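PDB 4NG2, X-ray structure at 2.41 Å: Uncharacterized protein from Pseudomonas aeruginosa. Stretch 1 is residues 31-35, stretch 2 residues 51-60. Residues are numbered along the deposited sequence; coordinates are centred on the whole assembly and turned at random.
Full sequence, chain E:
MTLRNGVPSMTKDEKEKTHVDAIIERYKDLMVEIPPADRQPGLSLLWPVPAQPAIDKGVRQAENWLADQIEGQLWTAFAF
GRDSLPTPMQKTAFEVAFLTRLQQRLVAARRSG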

ATOM      1  N   MET E  31     -12.894 -13.264   1.218  1.00 43.27           N
ATOM      2  CA  MET E  31     -13.206 -12.147   0.315  1.00 42.39           C
ATOM      3  C   MET E  31     -14.308 -11.227   0.879  1.00 44.91           C
ATOM      4  O   MET E  31     -15.244 -11.692   1.520  1.00 42.14           O
ATOM      5  CB  MET E  31     -13.605 -12.666  -1.079  1.00 42.49           C
ATOM      6  CG  MET E  31     -12.495 -13.390  -1.854  1.00 45.36           C
ATOM      7  SD  MET E  31     -11.123 -12.341  -2.415  1.00 39.66           S
ATOM      8  CE  MET E  31     -11.889 -11.186  -3.550  1.00 35.10           C
ATOM      9  N   VAL E  32     -14.195  -9.927   0.630  1.00 35.50           N
ATOM     10  CA  VAL E  32     -15.142  -8.962   1.148  1.00 36.95           C
ATOM     11  C   VAL E  32     -15.481  -7.935   0.067  1.00 46.12           C
ATOM     12  O   VAL E  32     -14.655  -7.654  -0.805  1.00 43.19           O
ATOM     13  CB  VAL E  32     -14.588  -8.234   2.409  1.00 37.12           C
ATOM     14  CG1 VAL E  32     -14.335  -9.231   3.557  1.00 36.53           C
ATOM     15  CG2 VAL E  32     -13.322  -7.437   2.070  1.00 34.03           C
ATOM     16  N   GLU E  33     -16.686  -7.365   0.121  1.00 58.43           N
ATOM     17  CA  GLU E  33     -17.126  -6.432  -0.915  1.00 55.50           C
ATOM     18  C   GLU E  33     -17.445  -5.030  -0.393  1.00 51.86           C
ATOM     19  O   GLU E  33     -18.156  -4.857   0.604  1.00 57.83           O
ATOM     20  CB  GLU E  33     -18.352  -6.982  -1.660  1.00 57.71           C
ATOM     21  CG  GLU E  33     -18.460  -8.508  -1.676  1.00 57.99           C
ATOM     22  CD  GLU E  33     -17.445  -9.166  -2.592  1.00 60.90           C
ATOM     23  OE1 GLU E  33     -17.095  -8.568  -3.640  1.00 58.09           O
ATOM     24  OE2 GLU E  33     -16.997 -10.282  -2.253  1.00 66.37           O
ATOM     25  N   ILE E  34     -16.907  -4.038  -1.090  1.00 39.83           N
ATOM     26  CA  ILE E  34     -17.276  -2.647  -0.907  1.00 42.05           C
ATOM     27  C   ILE E  34     -18.232  -2.263  -2.039  1.00 52.36           C
ATOM     28  O   ILE E  34     -17.797  -1.894  -3.139  1.00 51.19           O
ATOM     29  CB  ILE E  34     -16.039  -1.747  -0.918  1.00 38.92           C
ATOM     30  CG1 ILE E  34     -15.231  -1.971   0.370  1.00 39.60           C
ATOM     31  CG2 ILE E  34     -16.441  -0.275  -1.073  1.00 32.71           C
ATOM     32  CD1 ILE E  34     -13.916  -1.270   0.384  1.00 39.27           C
ATOM     33  N   PRO E  35     -19.547  -2.354  -1.770  1.00 62.90           N
ATOM     34  CA  PRO E  35     -20.587  -2.149  -2.786  1.00 60.03           C
ATOM     35  C   PRO E  35     -20.335  -0.898  -3.618  1.00 57.09           C
ATOM     36  O   PRO E  35     -19.646   0.015  -3.179  1.00 54.84           O
ATOM     37  CB  PRO E  35     -21.861  -1.983  -1.953  1.00 59.25           C
ATOM     38  CG  PRO E  35     -21.571  -2.703  -0.671  1.00 67.99           C
ATOM     39  CD  PRO E  35     -20.111  -2.506  -0.416  1.00 58.41           C
ATOM     40  N   ALA E  51     -14.078 -10.271   7.558  1.00 32.02           N
ATOM     41  CA  ALA E  51     -14.154  -8.901   8.013  1.00 33.19           C
ATOM     42  C   ALA E  51     -15.217  -8.069   7.310  1.00 33.59           C
ATOM     43  O   ALA E  51     -15.114  -6.830   7.294  1.00 31.95           O
ATOM     44  CB  ALA E  51     -12.775  -8.228   7.865  1.00 33.16           C
ATOM     45  N   GLN E  52     -16.230  -8.724   6.738  1.00 38.28           N
ATOM     46  CA  GLN E  52     -17.323  -8.002   6.058  1.00 42.93           C
ATOM     47  C   GLN E  52     -18.032  -6.940   6.936  1.00 39.98           C
ATOM     48  O   GLN E  52     -18.221  -5.792   6.495  1.00 39.57           O
ATOM     49  CB  GLN E  52     -18.336  -8.976   5.438  1.00 45.57           C
ATOM     50  CG  GLN E  52     -18.382  -8.920   3.899  1.00 45.36           C
ATOM     51  CD  GLN E  52     -19.025  -7.644   3.402  1.00 46.59           C
ATOM     52  OE1 GLN E  52     -19.982  -7.183   4.001  1.00 50.09           O
ATOM     53  NE2 GLN E  52     -18.512  -7.069   2.313  1.00 42.79           N
ATOM     54  N   PRO E  53     -18.392  -7.302   8.191  1.00 30.04           N
ATOM     55  CA  PRO E  53     -18.980  -6.296   9.090  1.00 29.10           C
ATOM     56  C   PRO E  53     -18.067  -5.096   9.292  1.00 36.76           C
ATOM     57  O   PRO E  53     -18.537  -3.975   9.123  1.00 39.21           O
ATOM     58  CB  PRO E  53     -19.161  -7.040  10.411  1.00 25.15           C
ATOM     59  CG  PRO E  53     -19.126  -8.527  10.049  1.00 34.26           C
ATOM     60  CD  PRO E  53     -18.207  -8.610   8.852  1.00 36.69           C
ATOM     61  N   ALA E  54     -16.795  -5.297   9.631  1.00 35.08           N
ATOM     62  CA  ALA E  54     -15.898  -4.146   9.704  1.00 35.16           C
ATOM     63  C   ALA E  54     -15.960  -3.379   8.394  1.00 36.13           C
ATOM     64  O   ALA E  54     -16.025  -2.165   8.390  1.00 36.07           O
ATOM     65  CB  ALA E  54     -14.473  -4.560  10.031  1.00 34.98           C
ATOM     66  N   ILE E  55     -15.974  -4.074   7.267  1.00 34.50           N
ATOM     67  CA  ILE E  55     -16.042  -3.360   5.989  1.00 34.92           C
ATOM     68  C   ILE E  55     -17.296  -2.475   5.950  1.00 36.07           C
ATOM     69  O   ILE E  55     -17.207  -1.247   5.762  1.00 34.07           O
ATOM     70  CB  ILE E  55     -15.954  -4.324   4.753  1.00 38.11           C
ATOM     71  CG1 ILE E  55     -14.552  -4.941   4.652  1.00 33.15           C
ATOM     72  CG2 ILE E  55     -16.282  -3.593   3.446  1.00 34.25           C
ATOM     73  CD1 ILE E  55     -13.522  -4.013   4.059  1.00 29.10           C
ATOM     74  N   ASP E  56     -18.460  -3.072   6.168  1.00 40.35           N
ATOM     75  CA  ASP E  56     -19.691  -2.272   6.169  1.00 44.99           C
ATOM     76  C   ASP E  56     -19.724  -1.136   7.197  1.00 38.42           C
ATOM     77  O   ASP E  56     -20.320  -0.095   6.937  1.00 39.93           O
ATOM     78  CB  ASP E  56     -20.935  -3.152   6.283  1.00 46.52           C
ATOM     79  CG  ASP E  56     -21.124  -4.059   5.067  1.00 49.42           C
ATOM     80  OD1 ASP E  56     -20.908  -3.594   3.911  1.00 55.82           O
ATOM     81  OD2 ASP E  56     -21.492  -5.241   5.277  1.00 40.94           O
ATOM     82  N   LYS E  57     -19.083  -1.306   8.350  1.00 34.32           N
ATOM     83  CA  LYS E  57     -19.075  -0.218   9.322  1.00 35.10           C
ATOM     84  C   LYS E  57     -18.313   0.962   8.756  1.00 36.74           C
ATOM     85  O   LYS E  57     -18.690   2.112   8.947  1.00 39.69           O
ATOM     86  CB  LYS E  57     -18.497  -0.639  10.682  1.00 42.44           C
ATOM     87  CG  LYS E  57     -18.729   0.412  11.794  1.00 46.27           C
ATOM     88  CD  LYS E  57     -18.094   0.013  13.137  1.00 61.58           C
ATOM     89  CE  LYS E  57     -18.642  -1.319  13.672  1.00 60.95           C
ATOM     90  NZ  LYS E  57     -18.230  -1.578  15.090  1.00 63.69           N
ATOM     91  N   GLY E  58     -17.238   0.672   8.046  1.00 37.21           N
ATOM     92  CA  GLY E  58     -16.501   1.726   7.373  1.00 35.68           C
ATOM     93  C   GLY E  58     -17.252   2.339   6.198  1.00 35.32           C
ATOM     94  O   GLY E  58     -17.089   3.524   5.919  1.00 36.00           O
ATOM     95  N   VAL E  59     -18.047   1.545   5.481  1.00 40.16           N
ATOM     96  CA  VAL E  59     -18.837   2.104   4.383  1.00 39.60           C
ATOM     97  C   VAL E  59     -19.934   3.018   4.940  1.00 40.66           C
ATOM     98  O   VAL E  59     -19.991   4.202   4.604  1.00 37.34           O
ATOM     99  CB  VAL E  59     -19.456   1.020   3.478  1.00 46.57           C
ATOM    100  CG1 VAL E  59     -20.339   1.670   2.422  1.00 42.75           C
ATOM    101  CG2 VAL E  59     -18.369   0.203   2.811  1.00 39.71           C
ATOM    102  N   ARG E  60     -20.778   2.478   5.818  1.00 42.37           N
ATOM    103  CA  ARG E  60     -21.828   3.285   6.434  1.00 45.94           C
ATOM    104  C   ARG E  60     -21.279   4.523   7.135  1.00 45.44           C
ATOM    105  O   ARG E  60     -21.812   5.623   6.984  1.00 46.98           O
ATOM    106  CB  ARG E  60     -22.678   2.466   7.419  1.00 49.51           C
ATOM    107  CG  ARG E  60     -23.817   3.286   8.036  1.00 50.26           C
ATOM    108  CD  ARG E  60     -24.717   2.454   8.937  1.00 58.75           C
ATOM    109  NE  ARG E  60     -25.610   1.567   8.184  1.00 78.65           N
ATOM    110  CZ  ARG E  60     -26.293   0.554   8.719  1.00 82.64           C
ATOM    111  NH1 ARG E  60     -26.191   0.282  10.016  1.00 81.51           N
ATOM    112  NH2 ARG E  60     -27.078  -0.193   7.957  1.00 80.83           N
TER

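Ile 55 is the residue around which this contact is organised. Its CA-to-CB bond points toward the strand, and its branched side chain meets two strand residues at once: Ile 55 CG1 lies 3.8 Å from CG2 of Val 32, while Ile 55 CG2 lies 3.6 Å from CG1 of Ile 34. With chi1 in m, CG1 and CG2 are spread along the strand, and one beta-branched helix residue thereby serves two alternate strand positions. The residue between them, Glu 33, contributes backbone instead, its O sitting 3.6 Å from Ile 55 CG2.

Strand 31-34 and helix 52-60 run in nearly the same direction, 15° apart, with a closest approach of 8.2 Å; along this shared course Val 32 meets the start of the helix and Ile 34 meets Ile 55 and Val 59. Val 32, whose CB points toward the helix, covers the first turn. Val 32 CG1 packs 3.7 Å from the backbone N of Gln 52 and 4.0 Å from C of Ala 51, the N-cap residue, so the valine rests against the main chain where the helix begins. The CA atoms of Val 32 and Gln 52 are 5.5 Å apart, against 7.0 Å for those of Ile 34 and Ile 55; the tighter spacing belongs to the pair at the helix start.

One turn beyond Ile 55, Val 59 also directs its CB toward the strand, but more loosely: Val 59 CG2 stands 4.4 Å from CG2 of Ile 34. The two helix positions are tied by the backbone hydrogen bond from Val 59 N to Ile 55 O, 2.9 Å, the i to i+4 repeat that puts both on the same face. Ile 34 sets its CB sideways and still reaches both of them.

Outward from this apolar row, Glu 33 turns its CB away from the helix overall, and its OE1 is hydrogen-bonded elsewhere in the structure. Its backbone faces Gln 52, whose CB points sideways while the end of its side chain comes nearer the strand. That terminal amide lies close to the Glu 33 backbone and to Asp 56, one turn along the helix, but its orientation is uncertain, so the exact pairing remains open. The reading for design is economical: hydrophobic branches set the packing along one helix face, and a long polar side chain at the margin reaches back to the strand's main chain.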